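Local coordinates for Alr4995 protein (Nostoc sp., PDB 6LRF) that acts as a bifunctional enzyme, AgrE, pairing an arginine dihydrolase of the GME family with an ornithine cyclodeaminase activity, at residues D55-Q60 and P64-T69; I206-A211 and D234-S239; R286-E291 and S348-L353. One frame throughout, in Å; residues are numbered along the deposited sequence.

Contact 1 (D55-Q60 and P64-T69)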
# COMPACT_ATOMS: atom_id res chain seq x y z
N ASP B 55 1.86 8.69 -63.44
CA ASP B 55 1.56 10.09 -63.70
C ASP B 55 2.06 10.93 -62.55
O ASP B 55 2.23 10.43 -61.44
CB ASP B 55 0.06 10.31 -63.89
CG ASP B 55 -0.48 9.62 -65.13
OD1 ASP B 55 0.25 9.50 -66.14
OD2 ASP B 55 -1.66 9.20 -65.09
N LEU B 56 2.27 12.21 -62.82
CA LEU B 56 2.77 13.13 -61.81
C LEU B 56 1.86 14.34 -61.70
O LEU B 56 1.37 14.83 -62.71
CB LEU B 56 4.20 13.56 -62.14
CG LEU B 56 5.26 12.47 -62.31
CD1 LEU B 56 6.58 13.11 -62.70
CD2 LEU B 56 5.43 11.65 -61.03
N VAL B 57 1.63 14.80 -60.46
CA VAL B 57 1.00 16.09 -60.18
C VAL B 57 2.07 17.16 -60.25
O VAL B 57 3.22 16.88 -59.91
CB VAL B 57 0.36 16.15 -58.76
CG1 VAL B 57 -0.37 17.48 -58.53
CG2 VAL B 57 -0.58 14.97 -58.51
N THR B 58 1.72 18.37 -60.65
CA THR B 58 2.69 19.47 -60.63
C THR B 58 2.88 20.00 -59.21
O THR B 58 1.95 20.56 -58.62
CB THR B 58 2.25 20.62 -61.52
OG1 THR B 58 2.08 20.15 -62.86
CG2 THR B 58 3.29 21.72 -61.50
N PRO B 59 4.10 19.83 -58.66
CA PRO B 59 4.39 20.29 -57.29
C PRO B 59 4.15 21.79 -57.13
O PRO B 59 4.26 22.54 -58.09
CB PRO B 59 5.88 19.95 -57.11
CG PRO B 59 6.41 19.71 -58.48
CD PRO B 59 5.27 19.20 -59.29
N GLN B 60 3.79 22.20 -55.93
CA GLN B 60 3.46 23.59 -55.66
C GLN B 60 4.21 24.07 -54.42
O GLN B 60 4.25 23.38 -53.40
CB GLN B 60 1.96 23.76 -55.48
CG GLN B 60 1.12 23.22 -56.65
CD GLN B 60 1.21 24.09 -57.89
OE1 GLN B 60 1.33 25.31 -57.81
NE2 GLN B 60 1.15 23.46 -59.06
N PRO B 64 4.05 21.26 -49.05
CA PRO B 64 5.08 20.22 -49.06
C PRO B 64 4.52 18.81 -49.04
O PRO B 64 5.15 17.88 -49.55
CB PRO B 64 5.86 20.51 -47.77
CG PRO B 64 4.88 21.17 -46.88
CD PRO B 64 4.03 22.01 -47.78
N ASP B 65 3.33 18.64 -48.47
CA ASP B 65 2.79 17.30 -48.31
C ASP B 65 2.00 16.87 -49.54
O ASP B 65 1.42 15.79 -49.58
CB ASP B 65 1.92 17.22 -47.05
CG ASP B 65 2.76 17.30 -45.77
OD1 ASP B 65 3.76 16.54 -45.66
OD2 ASP B 65 2.42 18.12 -44.89
N LEU B 66 2.03 17.71 -50.57
CA LEU B 66 1.46 17.35 -51.86
C LEU B 66 2.11 16.07 -52.41
O LEU B 66 1.54 15.38 -53.25
CB LEU B 66 1.61 18.50 -52.85
CG LEU B 66 0.65 18.48 -54.04
CD1 LEU B 66 -0.71 19.00 -53.61
CD2 LEU B 66 1.19 19.29 -55.22
N VAL B 67 3.30 15.73 -51.91
CA VAL B 67 3.97 14.49 -52.31
C VAL B 67 3.19 13.26 -51.84
O VAL B 67 3.40 12.15 -52.34
CB VAL B 67 5.40 14.42 -51.74
CG1 VAL B 67 6.28 15.48 -52.37
CG2 VAL B 67 5.38 14.58 -50.21
N PHE B 68 2.30 13.45 -50.87
CA PHE B 68 1.55 12.33 -50.31
C PHE B 68 0.22 12.17 -51.05
O PHE B 68 -0.87 12.45 -50.52
CB PHE B 68 1.34 12.54 -48.81
CG PHE B 68 2.63 12.40 -48.01
CD1 PHE B 68 3.52 11.36 -48.29
CD2 PHE B 68 2.95 13.32 -47.02
CE1 PHE B 68 4.71 11.23 -47.57
CE2 PHE B 68 4.13 13.19 -46.29
CZ PHE B 68 5.01 12.16 -46.56
N THR B 69 0.34 11.74 -52.30
CA THR B 69 -0.81 11.61 -53.20
C THR B 69 -1.82 10.56 -52.74
O THR B 69 -2.97 10.61 -53.18
CB THR B 69 -0.36 11.26 -54.63
OG1 THR B 69 0.47 10.09 -54.58
CG2 THR B 69 0.40 12.42 -55.26
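The flat amide of Gln60, whose CG lies 4.2 Å from Leu66 CD2, folds back over its own backbone, and its NE2 donates to Thr58 O at 3.0 Å. Neither plane is met squarely. The N-H...O angle is 146°, the oxygen is tilted from the amide plane, and the donor stands well above the carbonyl plane of Thr58. A bend at chi2 (-72°) turns the Gln60 chain round to reach it. The second flat group, the Phe68 ring, has Val67 CG2 over the centre of one face, 4.0 Å above its plane.

One methyl group carries most of the packing. With CG of Leu66 set opposite the backbone nitrogen (chi1 -159°), CD2 reaches into the bend of 57-60, where it comes to 3.7 Å from Thr58 O and 3.9 Å from Pro59 CA. Val57 CG1 meets the same CD2 at 4.1 Å, and the two side chains cross at about a right angle. Farther along, Val57 CG2 and Thr69 CG2 touch at 4.2 Å, while the hydroxyl of Thr69 is hydrogen-bonded to Leu8 O. No hydrogen bond joins 55-60 to 64-69, so van der Waals packing does the work here. Segment 64-69 keeps its own shape through the Phe68 N to Asp65 O bond of 2.8 Å and an inverse gamma turn centred on Phe68.

The contact lies in the region related to dimethylarginine dimethylhydrolases, just where the chain leaves strand 53-56. That strand pairs in parallel with strand 6-9, Val57 leaning on Leu8, while helix 34-49 meets Leu56 through Trp41 and Tyr45, and helix 93-103 comes against Gln60 with Tyr96 and against Leu66 with Glu93.

Contact 2 (I206-A211 and D234-S239)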
# COMPACT_ATOMS: atom_id res chain seq x y z
N ILE B 206 -1.53 -11.71 -42.48
CA ILE B 206 -0.13 -11.55 -42.14
C ILE B 206 -0.00 -10.45 -41.10
O ILE B 206 0.26 -9.29 -41.43
CB ILE B 206 0.73 -11.20 -43.37
CG1 ILE B 206 0.41 -12.17 -44.52
CG2 ILE B 206 2.22 -11.19 -43.01
CD1 ILE B 206 1.07 -11.81 -45.84
N ALA B 207 -0.21 -10.81 -39.83
CA ALA B 207 -0.08 -9.84 -38.74
C ALA B 207 1.39 -9.58 -38.47
O ALA B 207 2.18 -10.52 -38.37
CB ALA B 207 -0.79 -10.33 -37.50
N ILE B 208 1.77 -8.31 -38.35
CA ILE B 208 3.18 -7.97 -38.22
C ILE B 208 3.55 -7.44 -36.85
O ILE B 208 2.71 -6.92 -36.12
CB ILE B 208 3.61 -6.92 -39.27
CG1 ILE B 208 2.90 -5.59 -39.01
CG2 ILE B 208 3.33 -7.43 -40.66
CD1 ILE B 208 3.52 -4.42 -39.73
N ALA B 209 4.83 -7.59 -36.52
CA ALA B 209 5.42 -7.11 -35.27
C ALA B 209 5.46 -5.59 -35.23
O ALA B 209 5.48 -4.95 -36.28
CB ALA B 209 6.81 -7.68 -35.09
N GLU B 210 5.50 -5.02 -34.03
CA GLU B 210 5.57 -3.57 -33.86
C GLU B 210 6.87 -3.01 -34.45
O GLU B 210 6.91 -1.86 -34.89
CB GLU B 210 5.46 -3.19 -32.39
CG GLU B 210 5.27 -1.69 -32.15
CD GLU B 210 5.03 -1.33 -30.68
OE1 GLU B 210 5.59 -2.01 -29.79
OE2 GLU B 210 4.27 -0.36 -30.42
N ALA B 211 7.91 -3.83 -34.47
CA ALA B 211 9.19 -3.41 -35.04
C ALA B 211 9.03 -3.06 -36.51
O ALA B 211 9.49 -2.01 -36.96
CB ALA B 211 10.24 -4.49 -34.85
N ASP B 234 13.71 -9.85 -41.52
CA ASP B 234 13.94 -11.17 -42.11
C ASP B 234 12.70 -12.06 -41.99
O ASP B 234 12.32 -12.74 -42.94
CB ASP B 234 15.13 -11.87 -41.45
CG ASP B 234 16.46 -11.30 -41.89
OD1 ASP B 234 16.50 -10.66 -42.97
OD2 ASP B 234 17.47 -11.50 -41.18
N ALA B 235 12.10 -12.04 -40.81
CA ALA B 235 10.84 -12.74 -40.57
C ALA B 235 9.79 -12.31 -41.58
O ALA B 235 9.19 -13.15 -42.26
CB ALA B 235 10.36 -12.49 -39.16
N LEU B 236 9.58 -11.00 -41.67
CA LEU B 236 8.58 -10.44 -42.58
C LEU B 236 8.84 -10.86 -44.02
O LEU B 236 7.95 -11.39 -44.70
CB LEU B 236 8.54 -8.91 -42.46
CG LEU B 236 7.39 -8.18 -43.16
CD1 LEU B 236 6.05 -8.80 -42.79
CD2 LEU B 236 7.39 -6.70 -42.81
N LYS B 237 10.07 -10.63 -44.48
CA LYS B 237 10.48 -11.00 -45.84
C LYS B 237 10.16 -12.46 -46.11
O LYS B 237 9.76 -12.83 -47.22
CB LYS B 237 11.97 -10.74 -46.04
CG LYS B 237 12.29 -9.54 -46.92
CD LYS B 237 13.75 -9.12 -46.81
CE LYS B 237 14.07 -8.63 -45.39
NZ LYS B 237 15.49 -8.22 -45.18
N GLN B 238 10.32 -13.29 -45.08
CA GLN B 238 10.07 -14.72 -45.19
C GLN B 238 8.59 -15.07 -45.31
O GLN B 238 8.22 -15.94 -46.09
CB GLN B 238 10.67 -15.46 -43.98
CG GLN B 238 11.74 -16.46 -44.35
CD GLN B 238 11.96 -17.49 -43.26
OE1 GLN B 238 12.51 -17.18 -42.21
NE2 GLN B 238 11.54 -18.73 -43.52
N SER B 239 7.76 -14.39 -44.52
CA SER B 239 6.31 -14.59 -44.59
C SER B 239 5.79 -14.25 -45.98
O SER B 239 5.05 -15.03 -46.59
CB SER B 239 5.58 -13.74 -43.53
OG SER B 239 5.71 -14.29 -42.23
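Ser239, which faces Ile206 across the contact, is held in its helix by the bond from its backbone N to Ala235 O, at 2.9 Å. That turn presents CB of Ser239 to Ile206 CG2, 4.2 Å away, at the more exposed end of the interface. At the buried end Ile208 CG2 and Leu236 CD1 meet at 3.7 Å, methyl against methyl, the two side chains crossing at a slant. The Leu236 chain sets out across the line to 206-211 rather than at it, and its chi1 (-170°) and chi2 (50°) bring CD1 nearer. In Ile208 it is the short branch that does the touching: chi1 of 66° wedges CG1 between the backbone N and the carbonyl carbon, leaving CG2 for the leucine.

This is a strand end resting on a helix, inside the part of the chain related to dimethylarginine dimethylhydrolases, whose fold in the GME family is an α/β propeller. Strand 205-207 is the outermost strand of its small sheet within the chain, next to 181-183, and Leu182 of that neighbour touches Ile206, Ile208 and Leu236 alike. The paired residues run in opposite senses, Ile206 with Ser239 and Ile208 with Leu236, their CA atoms 7.5 and 7.4 Å apart.

Past Ile208 the chain turns into helix 210-213, with Ala209 at its N-cap position. Glu210 forms a salt bridge to Arg165 there, although Glu475 of the second subunit brings a like charge close to the same carboxylate oxygen.

Contact 3 (R286-E291 and S348-L353)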
# COMPACT_ATOMS: atom_id res chain seq x y z
N ARG B 286 -28.62 8.08 -35.12
CA ARG B 286 -29.77 8.21 -34.24
C ARG B 286 -29.68 9.56 -33.56
O ARG B 286 -28.61 9.95 -33.08
CB ARG B 286 -29.77 7.06 -33.23
CG ARG B 286 -31.01 6.94 -32.39
CD ARG B 286 -31.06 5.56 -31.77
NE ARG B 286 -31.99 5.49 -30.65
CZ ARG B 286 -32.39 4.34 -30.10
NH1 ARG B 286 -31.93 3.20 -30.58
NH2 ARG B 286 -33.24 4.35 -29.07
N ILE B 287 -30.77 10.31 -33.52
CA ILE B 287 -30.75 11.56 -32.79
C ILE B 287 -31.30 11.31 -31.38
O ILE B 287 -32.34 10.68 -31.21
CB ILE B 287 -31.55 12.65 -33.52
CG1 ILE B 287 -30.81 13.07 -34.79
CG2 ILE B 287 -31.76 13.87 -32.61
CD1 ILE B 287 -31.58 14.08 -35.65
N ILE B 288 -30.57 11.75 -30.37
CA ILE B 288 -31.06 11.61 -29.00
C ILE B 288 -31.26 13.00 -28.39
O ILE B 288 -30.71 13.99 -28.86
CB ILE B 288 -30.09 10.77 -28.13
CG1 ILE B 288 -28.70 11.40 -28.12
CG2 ILE B 288 -30.02 9.34 -28.62
CD1 ILE B 288 -28.38 12.18 -26.85
N ARG B 289 -32.08 13.06 -27.35
CA ARG B 289 -32.27 14.32 -26.63
C ARG B 289 -31.84 14.14 -25.17
O ARG B 289 -32.09 13.09 -24.57
CB ARG B 289 -33.74 14.76 -26.73
CG ARG B 289 -34.07 16.11 -26.11
CD ARG B 289 -35.51 16.48 -26.42
NE ARG B 289 -35.99 17.60 -25.62
CZ ARG B 289 -35.83 18.88 -25.97
NH1 ARG B 289 -35.19 19.19 -27.09
NH2 ARG B 289 -36.31 19.84 -25.18
N ILE B 290 -31.17 15.15 -24.62
CA ILE B 290 -30.77 15.13 -23.21
C ILE B 290 -31.19 16.46 -22.57
O ILE B 290 -30.99 17.52 -23.16
CB ILE B 290 -29.25 14.88 -23.06
CG1 ILE B 290 -28.84 14.89 -21.60
CG2 ILE B 290 -28.43 15.88 -23.85
CD1 ILE B 290 -29.30 13.66 -20.85
N GLU B 291 -31.81 16.39 -21.39
CA GLU B 291 -32.30 17.56 -20.67
C GLU B 291 -31.77 17.62 -19.24
O GLU B 291 -31.53 16.59 -18.61
CB GLU B 291 -33.83 17.57 -20.62
CG GLU B 291 -34.55 18.02 -21.87
CD GLU B 291 -36.06 18.18 -21.64
OE1 GLU B 291 -36.51 17.99 -20.49
OE2 GLU B 291 -36.80 18.49 -22.61
N SER B 348 -27.11 1.88 -24.70
CA SER B 348 -27.22 1.32 -23.36
C SER B 348 -26.58 2.24 -22.32
O SER B 348 -27.12 2.45 -21.25
CB SER B 348 -26.56 -0.06 -23.28
OG SER B 348 -27.30 -1.01 -24.03
N LEU B 349 -25.43 2.81 -22.65
CA LEU B 349 -24.78 3.74 -21.74
C LEU B 349 -25.59 5.04 -21.61
O LEU B 349 -25.81 5.55 -20.50
CB LEU B 349 -23.34 4.01 -22.20
CG LEU B 349 -22.41 2.78 -22.19
CD1 LEU B 349 -21.13 3.00 -23.01
CD2 LEU B 349 -22.05 2.36 -20.76
N LEU B 350 -26.09 5.56 -22.73
CA LEU B 350 -26.82 6.82 -22.73
C LEU B 350 -28.17 6.73 -22.02
O LEU B 350 -28.64 7.70 -21.41
CB LEU B 350 -27.03 7.31 -24.15
CG LEU B 350 -25.78 7.78 -24.88
CD1 LEU B 350 -26.12 8.29 -26.29
CD2 LEU B 350 -25.08 8.86 -24.05
N ILE B 351 -28.81 5.57 -22.12
CA ILE B 351 -30.08 5.33 -21.44
C ILE B 351 -29.95 5.63 -19.93
O ILE B 351 -30.82 6.28 -19.35
CB ILE B 351 -30.57 3.88 -21.68
CG1 ILE B 351 -31.21 3.78 -23.06
CG2 ILE B 351 -31.59 3.46 -20.63
CD1 ILE B 351 -31.47 2.34 -23.50
N ASP B 352 -28.86 5.18 -19.33
CA ASP B 352 -28.58 5.47 -17.92
C ASP B 352 -28.39 6.95 -17.60
O ASP B 352 -28.69 7.40 -16.49
CB ASP B 352 -27.35 4.70 -17.47
CG ASP B 352 -27.56 3.20 -17.54
OD1 ASP B 352 -26.58 2.48 -17.82
OD2 ASP B 352 -28.71 2.76 -17.32
N LEU B 353 -27.90 7.71 -18.56
CA LEU B 353 -27.76 9.15 -18.35
C LEU B 353 -29.08 9.87 -18.57
O LEU B 353 -29.16 11.09 -18.41
CB LEU B 353 -26.69 9.73 -19.28
CG LEU B 353 -25.24 9.68 -18.81
CD1 LEU B 353 -24.87 8.29 -18.35
CD2 LEU B 353 -24.31 10.13 -19.93
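Strand 280-292 and helix 340-352 approach here with 9.0 Å between the CA atoms of Ile288 and Leu350 and 8.3 Å between those of Ile290 and Leu353, two residues along the strand matching three along 348-353. It is a helix laid on one face of a β-sheet. The run of strand 280-292, helix 299-310, strands 313-320 and 329-337 and then helix 340-352 resembles the first five elements of the βαββαβ ferredoxin-like fold.

Ile288 and Ile290 both point toward the helix. Ile288 CG1 stands 4.4 Å from Leu350 CD1, a loose apolar touch, and Ala303 of helix 299-310 adds to the packing round Leu350 and Leu353. On the strand's other side Arg289 grips Glu291, two residues further along the same strand, side-on: NE at 3.2 Å and NH2 at 2.9 Å both donate to OE2 of Glu291, approaching from its anti side. Glu332 on strand 329-337 takes NH1 of Arg289, so the guanidinium is held by one glutamate at NE and NH2 and by another at NH1.

The closer approach across the contact is to backbone. In Ile290, CG1 lies opposite the backbone N (chi1 179°), and the turn at chi2 (73°) brings CD1 to 3.5 Å from Leu353 O, an oxygen that also accepts a hydrogen bond from Arg449 NH2.

In the fold
Contacts 1 and 2 fall in the dimethylarginine dimethylhydrolase-like part of the chain, about 31 Å apart between centres, while contact 3 belongs to the LOR/SDH conserved region, its centre about 45 and 44 Å from theirs. None touches another. Contacts 2 and 3 both set a strand against a helix, on opposite sides of the chain's centre; contact 1 instead packs a strand's exit against a loop. Contact 3 is buried, whereas contacts 1 and 2 are partly buried, and Glu210 of contact 2 lies near a second subunit. None has a hydrogen bond across it: all rest on van der Waals packing, with methyl groups against backbone oxygens in contacts 1 and 3 and side chains alone in contact 2.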